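Local structure of SusD homolog (Bacteroides thetaiotaomicron, 4MRU) at residues S151-Y156 with T213-E218; I117-T122 with A207-Y212; E89-Y94 with I128-V133. The protein probably binds mucin O-glycans as a SusD-like outer-membrane lipoprotein with a TPR-like helical fold. All blocks are in the same frame, centred on the assembly; numbering follows the deposited sequence.

Contact 1 of 3, residues S151-Y156 with T213-E218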
loop_
_atom_site.group_PDB
_atom_site.type_symbol
_atom_site.label_atom_id
_atom_site.label_comp_id
_atom_site.label_asym_id
_atom_site.label_seq_id
_atom_site.Cartn_x
_atom_site.Cartn_y
_atom_site.Cartn_z
ATOM N N SER A 151 -18.261 -7.300 -8.227
ATOM C CA SER A 151 -18.124 -5.871 -8.009
ATOM C C SER A 151 -17.187 -5.594 -6.832
ATOM O O SER A 151 -17.076 -6.397 -5.910
ATOM C CB SER A 151 -19.484 -5.219 -7.795
ATOM O OG SER A 151 -20.033 -5.494 -6.524
ATOM N N GLN A 152 -16.503 -4.441 -6.856
ATOM C CA GLN A 152 -15.640 -4.122 -5.726
ATOM C C GLN A 152 -16.457 -4.084 -4.434
ATOM O O GLN A 152 -15.995 -4.567 -3.386
ATOM C CB GLN A 152 -14.920 -2.807 -5.910
ATOM C CG GLN A 152 -13.998 -2.445 -4.772
ATOM C CD GLN A 152 -13.203 -1.170 -5.028
ATOM O OE1 GLN A 152 -13.739 -0.072 -4.955
ATOM N NE2 GLN A 152 -11.907 -1.313 -5.321
ATOM N N LYS A 153 -17.675 -3.567 -4.500
ATOM C CA LYS A 153 -18.519 -3.543 -3.290
ATOM C C LYS A 153 -18.735 -4.958 -2.760
ATOM O O LYS A 153 -18.648 -5.203 -1.541
ATOM C CB LYS A 153 -19.865 -2.866 -3.561
ATOM C CG LYS A 153 -20.752 -2.824 -2.330
ATOM C CD LYS A 153 -22.174 -2.424 -2.585
ATOM C CE LYS A 153 -22.476 -0.946 -2.387
ATOM N NZ LYS A 153 -23.904 -0.780 -1.971
ATOM N N ASP A 154 -19.054 -5.872 -3.653
ATOM C CA ASP A 154 -19.288 -7.269 -3.255
ATOM C C ASP A 154 -18.011 -7.947 -2.799
ATOM O O ASP A 154 -18.048 -8.804 -1.887
ATOM C CB ASP A 154 -19.936 -8.072 -4.383
ATOM C CG ASP A 154 -21.423 -7.714 -4.578
ATOM O OD1 ASP A 154 -22.057 -7.101 -3.703
ATOM O OD2 ASP A 154 -21.949 -8.089 -5.609
ATOM N N VAL A 155 -16.878 -7.573 -3.377
ATOM C CA VAL A 155 -15.636 -8.104 -2.837
ATOM C C VAL A 155 -15.424 -7.666 -1.379
ATOM O O VAL A 155 -15.121 -8.508 -0.530
ATOM C CB VAL A 155 -14.424 -7.717 -3.672
ATOM C CG1 VAL A 155 -13.164 -8.243 -3.027
ATOM C CG2 VAL A 155 -14.542 -8.319 -5.065
ATOM N N TYR A 156 -15.529 -6.359 -1.096
ATOM C CA TYR A 156 -15.323 -5.851 0.267
ATOM C C TYR A 156 -16.318 -6.480 1.240
ATOM O O TYR A 156 -15.938 -6.937 2.315
ATOM C CB TYR A 156 -15.419 -4.328 0.285
ATOM C CG TYR A 156 -14.090 -3.644 0.205
ATOM C CD1 TYR A 156 -13.421 -3.471 -1.012
ATOM C CD2 TYR A 156 -13.457 -3.175 1.357
ATOM C CE1 TYR A 156 -12.180 -2.834 -1.042
ATOM C CE2 TYR A 156 -12.208 -2.580 1.315
ATOM C CZ TYR A 156 -11.570 -2.419 0.115
ATOM O OH TYR A 156 -10.333 -1.775 0.087
ATOM N N THR A 213 -18.313 6.103 0.689
ATOM C CA THR A 213 -19.333 5.335 -0.029
ATOM C C THR A 213 -20.643 5.292 0.731
ATOM O O THR A 213 -20.730 5.810 1.813
ATOM C CB THR A 213 -18.929 3.867 -0.209
ATOM O OG1 THR A 213 -18.879 3.216 1.069
ATOM C CG2 THR A 213 -17.592 3.768 -0.907
ATOM N N ASP A 214 -21.655 4.653 0.149
ATOM C CA ASP A 214 -22.956 4.471 0.810
ATOM C C ASP A 214 -22.922 3.348 1.856
ATOM O O ASP A 214 -23.936 3.002 2.456
ATOM C CB ASP A 214 -24.075 4.253 -0.246
ATOM C CG ASP A 214 -24.021 2.883 -0.944
ATOM O OD1 ASP A 214 -23.076 2.090 -0.741
ATOM O OD2 ASP A 214 -24.956 2.593 -1.728
HETATM N N MSE A 215 -21.738 2.801 2.093
HETATM C CA MSE A 215 -21.556 1.831 3.149
HETATM C C MSE A 215 -20.837 2.442 4.309
HETATM O O MSE A 215 -20.341 1.714 5.180
HETATM C CB MSE A 215 -20.731 0.682 2.598
HETATM C CG MSE A 215 -21.444 -0.031 1.438
HETATM SE SE MSE A 215 -23.062 -1.047 1.941
HETATM C CE MSE A 215 -24.391 0.194 1.203
ATOM N N ALA A 216 -20.776 3.780 4.364
ATOM C CA ALA A 216 -20.001 4.455 5.428
ATOM C C ALA A 216 -20.504 4.132 6.857
ATOM O O ALA A 216 -19.691 4.025 7.793
ATOM C CB ALA A 216 -19.948 5.970 5.240
ATOM N N ALA A 217 -21.808 3.987 7.034
ATOM C CA ALA A 217 -22.332 3.693 8.365
ATOM C C ALA A 217 -21.861 2.324 8.805
ATOM O O ALA A 217 -21.341 2.167 9.958
ATOM C CB ALA A 217 -23.868 3.781 8.417
ATOM N N GLU A 218 -21.952 1.353 7.887
ATOM C CA GLU A 218 -21.490 0.016 8.208
ATOM C C GLU A 218 -19.979 0.042 8.444
ATOM O O GLU A 218 -19.484 -0.577 9.383
ATOM C CB GLU A 218 -21.840 -1.036 7.136
ATOM C CG GLU A 218 -21.880 -2.435 7.757
ATOM C CD GLU A 218 -22.408 -3.553 6.871
ATOM O OE1 GLU A 218 -23.072 -3.260 5.848
ATOM O OE2 GLU A 218 -22.170 -4.734 7.232
#
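Lys153 and Met215 bring the two backbones closest, with their CA atoms 8.9 Å apart. Here the starts of two helices of the TPR-like SusD fold, 152-173 and 216-229, meet at the surface. Thr213 to Ala216 form a type I beta turn that leads into the second helix, and Met215, a selenomethionine, is its N-cap residue. Lys153 reaches across. Its chain bends at chi3 (-95°), and this turns the ammonium group toward the turn. Lys153 NZ makes a weak hydrogen bond, part of a salt bridge, to Asp214 OD1 at 3.2 Å. Asp214 OD2 is almost as near Lys153 NZ, at 3.5 Å. The CE methyl of Met215 lies 3.4 Å from Lys153 NZ, and the two side chains cross at about a right angle. Asp214 and Met215 each have a second conformer, so these contacts describe one state. With an alanine here instead of the lysine, the Asp214 carboxylate would probably lose its charge partner across the contact. Each segment also has a local side-chain bond. Ser151 OG caps helix 152-173 by accepting from Asp154 N at 3.1 Å. In an ST turn, Thr213 OG1 accepts from Met215 N, also at 3.1 Å.

Contact 2 of 3, residues I117-T122 with A207-Y212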
loop_
_atom_site.group_PDB
_atom_site.type_symbol
_atom_site.label_atom_id
_atom_site.label_comp_id
_atom_site.label_asym_id
_atom_site.label_seq_id
_atom_site.Cartn_x
_atom_site.Cartn_y
_atom_site.Cartn_z
ATOM N N ILE A 117 -4.221 -10.749 0.680
ATOM C CA ILE A 117 -3.674 -10.696 -0.670
ATOM C C ILE A 117 -4.600 -9.912 -1.593
ATOM O O ILE A 117 -4.189 -9.019 -2.332
ATOM C CB ILE A 117 -3.521 -12.118 -1.252
ATOM C CG1 ILE A 117 -2.434 -12.860 -0.519
ATOM C CG2 ILE A 117 -3.183 -12.058 -2.738
ATOM C CD1 ILE A 117 -2.481 -14.375 -0.677
HETATM N N MSE A 118 -5.877 -10.272 -1.535
HETATM C CA MSE A 118 -6.809 -9.788 -2.528
HETATM C C MSE A 118 -7.388 -8.413 -2.221
HETATM O O MSE A 118 -7.923 -7.757 -3.129
HETATM C CB MSE A 118 -7.954 -10.779 -2.649
HETATM C CG MSE A 118 -7.501 -12.127 -3.211
HETATM SE SE MSE A 118 -6.715 -11.919 -5.025
HETATM C CE MSE A 118 -5.782 -13.658 -5.180
ATOM N N GLN A 119 -7.315 -7.957 -0.974
ATOM C CA GLN A 119 -7.685 -6.562 -0.676
ATOM C C GLN A 119 -6.872 -5.606 -1.565
ATOM O O GLN A 119 -7.393 -4.617 -2.117
ATOM C CB GLN A 119 -7.507 -6.239 0.819
ATOM C CG GLN A 119 -7.682 -4.764 1.223
ATOM C CD GLN A 119 -6.336 -4.097 1.410
ATOM O OE1 GLN A 119 -5.652 -4.337 2.401
ATOM N NE2 GLN A 119 -5.925 -3.289 0.445
ATOM N N ARG A 120 -5.605 -5.921 -1.753
ATOM C CA ARG A 120 -4.718 -5.101 -2.557
ATOM C C ARG A 120 -5.155 -5.165 -4.026
ATOM O O ARG A 120 -5.197 -4.151 -4.728
ATOM C CB ARG A 120 -3.279 -5.549 -2.420
ATOM C CG ARG A 120 -2.604 -5.180 -1.104
ATOM C CD ARG A 120 -1.529 -6.154 -0.715
ATOM N NE ARG A 120 -0.592 -6.432 -1.820
ATOM C CZ ARG A 120 0.449 -5.660 -2.124
ATOM N NH1 ARG A 120 0.678 -4.524 -1.458
ATOM N NH2 ARG A 120 1.209 -5.982 -3.129
ATOM N N VAL A 121 -5.472 -6.357 -4.497
ATOM C CA VAL A 121 -5.816 -6.529 -5.900
ATOM C C VAL A 121 -7.112 -5.812 -6.271
ATOM O O VAL A 121 -7.173 -5.141 -7.284
ATOM C CB VAL A 121 -5.909 -8.030 -6.265
ATOM C CG1 VAL A 121 -6.263 -8.231 -7.718
ATOM C CG2 VAL A 121 -4.566 -8.711 -5.948
ATOM N N THR A 122 -8.166 -5.933 -5.457
ATOM C CA THR A 122 -9.372 -5.198 -5.789
ATOM C C THR A 122 -9.121 -3.672 -5.687
ATOM O O THR A 122 -9.692 -2.921 -6.474
ATOM C CB THR A 122 -10.622 -5.577 -4.964
ATOM O OG1 THR A 122 -11.750 -4.831 -5.467
ATOM C CG2 THR A 122 -10.471 -5.295 -3.512
ATOM N N ALA A 207 -12.332 -0.691 6.530
ATOM C CA ALA A 207 -13.439 0.201 6.899
ATOM C C ALA A 207 -13.149 1.642 6.502
ATOM O O ALA A 207 -14.003 2.322 5.927
ATOM C CB ALA A 207 -13.747 0.089 8.388
HETATM N N MSE A 208 -11.954 2.155 6.814
HETATM C CA MSE A 208 -11.653 3.566 6.537
HETATM C C MSE A 208 -11.677 3.829 5.038
HETATM O O MSE A 208 -12.125 4.880 4.594
HETATM C CB MSE A 208 -10.282 3.944 7.137
HETATM C CG MSE A 208 -10.110 5.452 7.253
HETATM SE SE MSE A 208 -11.366 6.235 8.582
HETATM C CE MSE A 208 -10.866 5.140 10.115
ATOM N N ARG A 209 -11.320 2.820 4.262
ATOM C CA ARG A 209 -11.281 2.887 2.808
ATOM C C ARG A 209 -12.638 3.238 2.249
ATOM O O ARG A 209 -12.697 3.912 1.229
ATOM C CB ARG A 209 -10.796 1.563 2.186
ATOM C CG ARG A 209 -10.436 1.706 0.715
ATOM C CD ARG A 209 -8.990 2.183 0.468
ATOM N NE ARG A 209 -8.086 1.048 0.613
ATOM C CZ ARG A 209 -6.988 0.970 1.345
ATOM N NH1 ARG A 209 -6.511 2.003 2.039
ATOM N NH2 ARG A 209 -6.329 -0.186 1.334
ATOM N N LEU A 210 -13.713 2.819 2.933
ATOM C CA LEU A 210 -15.061 2.996 2.418
ATOM C C LEU A 210 -15.816 4.203 2.998
ATOM O O LEU A 210 -17.055 4.321 2.828
ATOM C CB LEU A 210 -15.892 1.733 2.679
ATOM C CG LEU A 210 -15.254 0.388 2.306
ATOM C CD1 LEU A 210 -16.277 -0.724 2.479
ATOM C CD2 LEU A 210 -14.695 0.415 0.905
ATOM N N CYS A 211 -15.087 5.141 3.586
ATOM C CA CYS A 211 -15.753 6.235 4.313
ATOM C C CYS A 211 -16.458 7.237 3.364
ATOM O O CYS A 211 -17.299 8.019 3.807
ATOM C CB CYS A 211 -14.769 6.909 5.262
ATOM S SG CYS A 211 -13.611 7.962 4.361
ATOM N N TYR A 212 -16.181 7.193 2.068
ATOM C CA TYR A 212 -16.863 8.065 1.118
ATOM C C TYR A 212 -17.966 7.348 0.325
ATOM O O TYR A 212 -18.524 7.943 -0.610
ATOM C CB TYR A 212 -15.840 8.724 0.155
ATOM C CG TYR A 212 -14.879 9.643 0.867
ATOM C CD1 TYR A 212 -15.316 10.847 1.399
ATOM C CD2 TYR A 212 -13.502 9.345 0.963
ATOM C CE1 TYR A 212 -14.434 11.705 2.044
ATOM C CE2 TYR A 212 -12.634 10.195 1.605
ATOM C CZ TYR A 212 -13.110 11.395 2.124
ATOM O OH TYR A 212 -12.241 12.237 2.771
#
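The amide of Gln119 meets the guanidinium of Arg209 at its edge. Gln119 NE2 lies in the guanidinium plane, 3.3 Å from Arg209 NH2. The amide is turned steeply against the guanidinium, with 68° between the two planes. The backbones stay well apart, and the nearest CA atoms, those of Gln119 and Arg209, are 10.7 Å from each other. Two long side chains, from helix 104-125 and segment 207-212, span this gap in the interior of the helical fold. Gln119 extends from its helix with CG anti to the backbone N (chi1 172°) and then bends at chi2. Arg209 bends at chi2 and chi3 and crosses it at about a right angle. Both nitrogens are donors, so they do not bond to each other. Their closeness is consistent with a shared acceptor, Asp123, one turn on from Gln119. Its OD2 accepts a hydrogen bond from Gln119 NE2 and forms a salt bridge with Arg209 NH2. Arg209 also forms salt bridges with Glu429 and Glu433 of helix 427-437, and Gln119 OE1 bonds to Arg205 NH1. Three carboxylates around one buried guanidinium would probably stabilise its positive charge and restrict its rotation. The chemistry of this contact is thus that of a buried polar network, in which Asp123 is one link between helix 104-125 and Arg209, and the bond from Gln119 to Arg205 of helix 192-209 is another.

Contact 3 of 3, residues E89-Y94 with I128-V133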
loop_
_atom_site.group_PDB
_atom_site.type_symbol
_atom_site.label_atom_id
_atom_site.label_comp_id
_atom_site.label_asym_id
_atom_site.label_seq_id
_atom_site.Cartn_x
_atom_site.Cartn_y
_atom_site.Cartn_z
ATOM N N GLU A 89 -1.473 -17.689 -8.698
ATOM C CA GLU A 89 -0.606 -18.292 -7.671
ATOM C C GLU A 89 -1.313 -18.472 -6.336
ATOM O O GLU A 89 -0.947 -19.355 -5.561
ATOM C CB GLU A 89 0.631 -17.467 -7.491
ATOM C CG GLU A 89 1.550 -17.554 -8.698
ATOM C CD GLU A 89 2.811 -16.715 -8.577
ATOM O OE1 GLU A 89 3.258 -16.470 -7.443
ATOM O OE2 GLU A 89 3.365 -16.315 -9.637
ATOM N N THR A 90 -2.295 -17.622 -6.055
ATOM C CA THR A 90 -2.989 -17.682 -4.777
ATOM C C THR A 90 -3.874 -18.923 -4.697
ATOM O O THR A 90 -3.825 -19.669 -3.703
ATOM C CB THR A 90 -3.825 -16.412 -4.494
ATOM O OG1 THR A 90 -2.947 -15.288 -4.345
ATOM C CG2 THR A 90 -4.604 -16.566 -3.227
ATOM N N TYR A 91 -4.682 -19.161 -5.724
ATOM C CA TYR A 91 -5.787 -20.085 -5.546
ATOM C C TYR A 91 -5.369 -21.548 -5.453
ATOM O O TYR A 91 -5.989 -22.289 -4.698
ATOM C CB TYR A 91 -6.849 -19.887 -6.635
ATOM C CG TYR A 91 -7.752 -18.755 -6.206
ATOM C CD1 TYR A 91 -8.760 -18.969 -5.272
ATOM C CD2 TYR A 91 -7.522 -17.465 -6.640
ATOM C CE1 TYR A 91 -9.529 -17.932 -4.821
ATOM C CE2 TYR A 91 -8.289 -16.404 -6.191
ATOM C CZ TYR A 91 -9.298 -16.639 -5.284
ATOM O OH TYR A 91 -10.073 -15.586 -4.835
ATOM N N PRO A 92 -4.330 -21.974 -6.172
ATOM C CA PRO A 92 -3.887 -23.359 -5.892
ATOM C C PRO A 92 -3.391 -23.569 -4.431
ATOM O O PRO A 92 -3.585 -24.642 -3.844
ATOM C CB PRO A 92 -2.753 -23.582 -6.919
ATOM C CG PRO A 92 -2.975 -22.526 -7.979
ATOM C CD PRO A 92 -3.518 -21.340 -7.223
ATOM N N LYS A 93 -2.805 -22.546 -3.828
ATOM C CA LYS A 93 -2.334 -22.696 -2.437
ATOM C C LYS A 93 -3.519 -22.669 -1.476
ATOM O O LYS A 93 -3.611 -23.508 -0.565
ATOM C CB LYS A 93 -1.327 -21.620 -2.092
ATOM C CG LYS A 93 -0.051 -21.647 -2.926
ATOM C CD LYS A 93 0.777 -20.407 -2.585
ATOM C CE LYS A 93 2.093 -20.342 -3.363
ATOM N NZ LYS A 93 1.845 -20.464 -4.813
ATOM N N TYR A 94 -4.435 -21.732 -1.705
ATOM C CA TYR A 94 -5.657 -21.608 -0.903
ATOM C C TYR A 94 -6.451 -22.903 -0.935
ATOM O O TYR A 94 -6.830 -23.436 0.116
ATOM C CB TYR A 94 -6.537 -20.442 -1.391
ATOM C CG TYR A 94 -7.784 -20.235 -0.524
ATOM C CD1 TYR A 94 -7.660 -19.744 0.762
ATOM C CD2 TYR A 94 -9.054 -20.545 -0.985
ATOM C CE1 TYR A 94 -8.767 -19.560 1.575
ATOM C CE2 TYR A 94 -10.188 -20.357 -0.169
ATOM C CZ TYR A 94 -10.016 -19.884 1.125
ATOM O OH TYR A 94 -11.051 -19.694 2.004
ATOM N N ILE A 128 -12.966 -7.650 -9.506
ATOM C CA ILE A 128 -12.056 -8.757 -9.663
ATOM C C ILE A 128 -12.805 -10.065 -9.431
ATOM O O ILE A 128 -13.800 -10.103 -8.697
ATOM C CB ILE A 128 -10.871 -8.749 -8.651
ATOM C CG1 ILE A 128 -11.345 -8.722 -7.201
ATOM C CG2 ILE A 128 -9.946 -7.556 -8.857
ATOM C CD1 ILE A 128 -10.271 -9.206 -6.249
ATOM N N PRO A 129 -12.299 -11.143 -10.021
ATOM C CA PRO A 129 -12.717 -12.490 -9.643
ATOM C C PRO A 129 -12.365 -12.726 -8.184
ATOM O O PRO A 129 -11.305 -12.349 -7.762
ATOM C CB PRO A 129 -11.880 -13.393 -10.538
ATOM C CG PRO A 129 -11.327 -12.511 -11.604
ATOM C CD PRO A 129 -11.222 -11.150 -11.023
ATOM N N TYR A 130 -13.318 -13.213 -7.412
ATOM C CA TYR A 130 -13.135 -13.426 -6.015
ATOM C C TYR A 130 -14.079 -14.558 -5.545
ATOM O O TYR A 130 -13.643 -15.681 -5.429
ATOM C CB TYR A 130 -13.376 -12.142 -5.196
ATOM C CG TYR A 130 -12.908 -12.333 -3.739
ATOM C CD1 TYR A 130 -11.562 -12.435 -3.429
ATOM C CD2 TYR A 130 -13.811 -12.373 -2.695
ATOM C CE1 TYR A 130 -11.120 -12.612 -2.110
ATOM C CE2 TYR A 130 -13.385 -12.509 -1.389
ATOM C CZ TYR A 130 -12.052 -12.662 -1.103
ATOM O OH TYR A 130 -11.624 -12.842 0.175
ATOM N N SER A 131 -15.367 -14.285 -5.343
ATOM C CA SER A 131 -16.294 -15.303 -4.800
ATOM C C SER A 131 -16.554 -16.499 -5.744
ATOM O O SER A 131 -16.892 -17.583 -5.287
ATOM C CB SER A 131 -17.648 -14.668 -4.373
ATOM O OG SER A 131 -18.374 -14.203 -5.513
ATOM N N LYS A 132 -16.426 -16.307 -7.048
ATOM C CA LYS A 132 -16.776 -17.367 -8.014
ATOM C C LYS A 132 -15.554 -18.035 -8.620
ATOM O O LYS A 132 -15.648 -18.687 -9.652
ATOM C CB LYS A 132 -17.651 -16.786 -9.124
ATOM C CG LYS A 132 -18.992 -16.269 -8.599
ATOM C CD LYS A 132 -19.637 -15.346 -9.599
ATOM C CE LYS A 132 -21.023 -14.929 -9.145
ATOM N NZ LYS A 132 -21.626 -14.059 -10.179
ATOM N N VAL A 133 -14.392 -17.853 -8.012
ATOM C CA VAL A 133 -13.216 -18.558 -8.485
ATOM C C VAL A 133 -13.354 -20.030 -8.074
ATOM O O VAL A 133 -13.643 -20.314 -6.917
ATOM C CB VAL A 133 -11.934 -17.931 -7.938
ATOM C CG1 VAL A 133 -10.729 -18.744 -8.375
ATOM C CG2 VAL A 133 -11.821 -16.481 -8.428
HETATM O O HOH W 1 -9.532 -13.301 -6.016
#
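In the helical fold of this SusD homolog, Tyr91 of helix 81-100 packs against Val133 and Tyr130 of the loop between helices 104-125 and 152-173. Tyr130 and Val133 are the first and last residues of a type I beta turn. The backbones come closest at Tyr91 and Val133, whose CA atoms are 8.1 Å apart. The main contact is a CH-pi interaction. Val133 CG1 sits over the centre of the Tyr91 ring, 3.6 Å from the centroid and 9° off the ring normal. With CG1 anti to the backbone N (chi1 176°), it is this methyl that covers the ring, while CG2 comes nearer the phenol end. Tyr130 meets the same tyrosine differently. Its CB points away from segment 89-94, but its ring lies nearer, with Tyr130 CD1 3.8 Å from Tyr91 OH, and the two side chains cross at about a right angle. The Tyr130 carbonyl oxygen is also near Tyr91 OH, at 3.6 Å, but does not bond to it. The hydroxyl has other partners. Arg114 NE of helix 104-125 donates to it, and a water lies at the ring edge, in plane. Arg114 also makes cation-pi interactions with Tyr130 and Tyr94, so one arginine ties both segments to its own helix. The far end of Tyr130 is held by Glu162 of helix 152-173, through its OH. Tyr91 is thus fixed over one face by a methyl and at its OH by polar bonds. The water bridges the segments: it is 2.6 Å from Tyr91 OH and donates to Pro129 O at 2.7 Å.

Overall arrangement
Along the chain, contact 3 closes before contact 1 opens, and contact 2 crosses both. Contacts 1 and 2 are neighbours, with centres about 9 Å apart. They touch where Tyr156 CD2 of contact 1 packs 3.8 Å from Leu210 CD2 of contact 2, and where Gln152 NE2 makes a weak hydrogen bond to Thr122 O. Tyr156 OH also bonds to Asp123, the acceptor at the heart of contact 2. Contact 3 is farther off, with its centre about 17 Å from that of contact 2 and about 20 Å from that of contact 1. Met118 joins it to contact 2, with Met118 CB 3.7 Å from Tyr130 CE1. All three lie away from the magnesium site at Asn373.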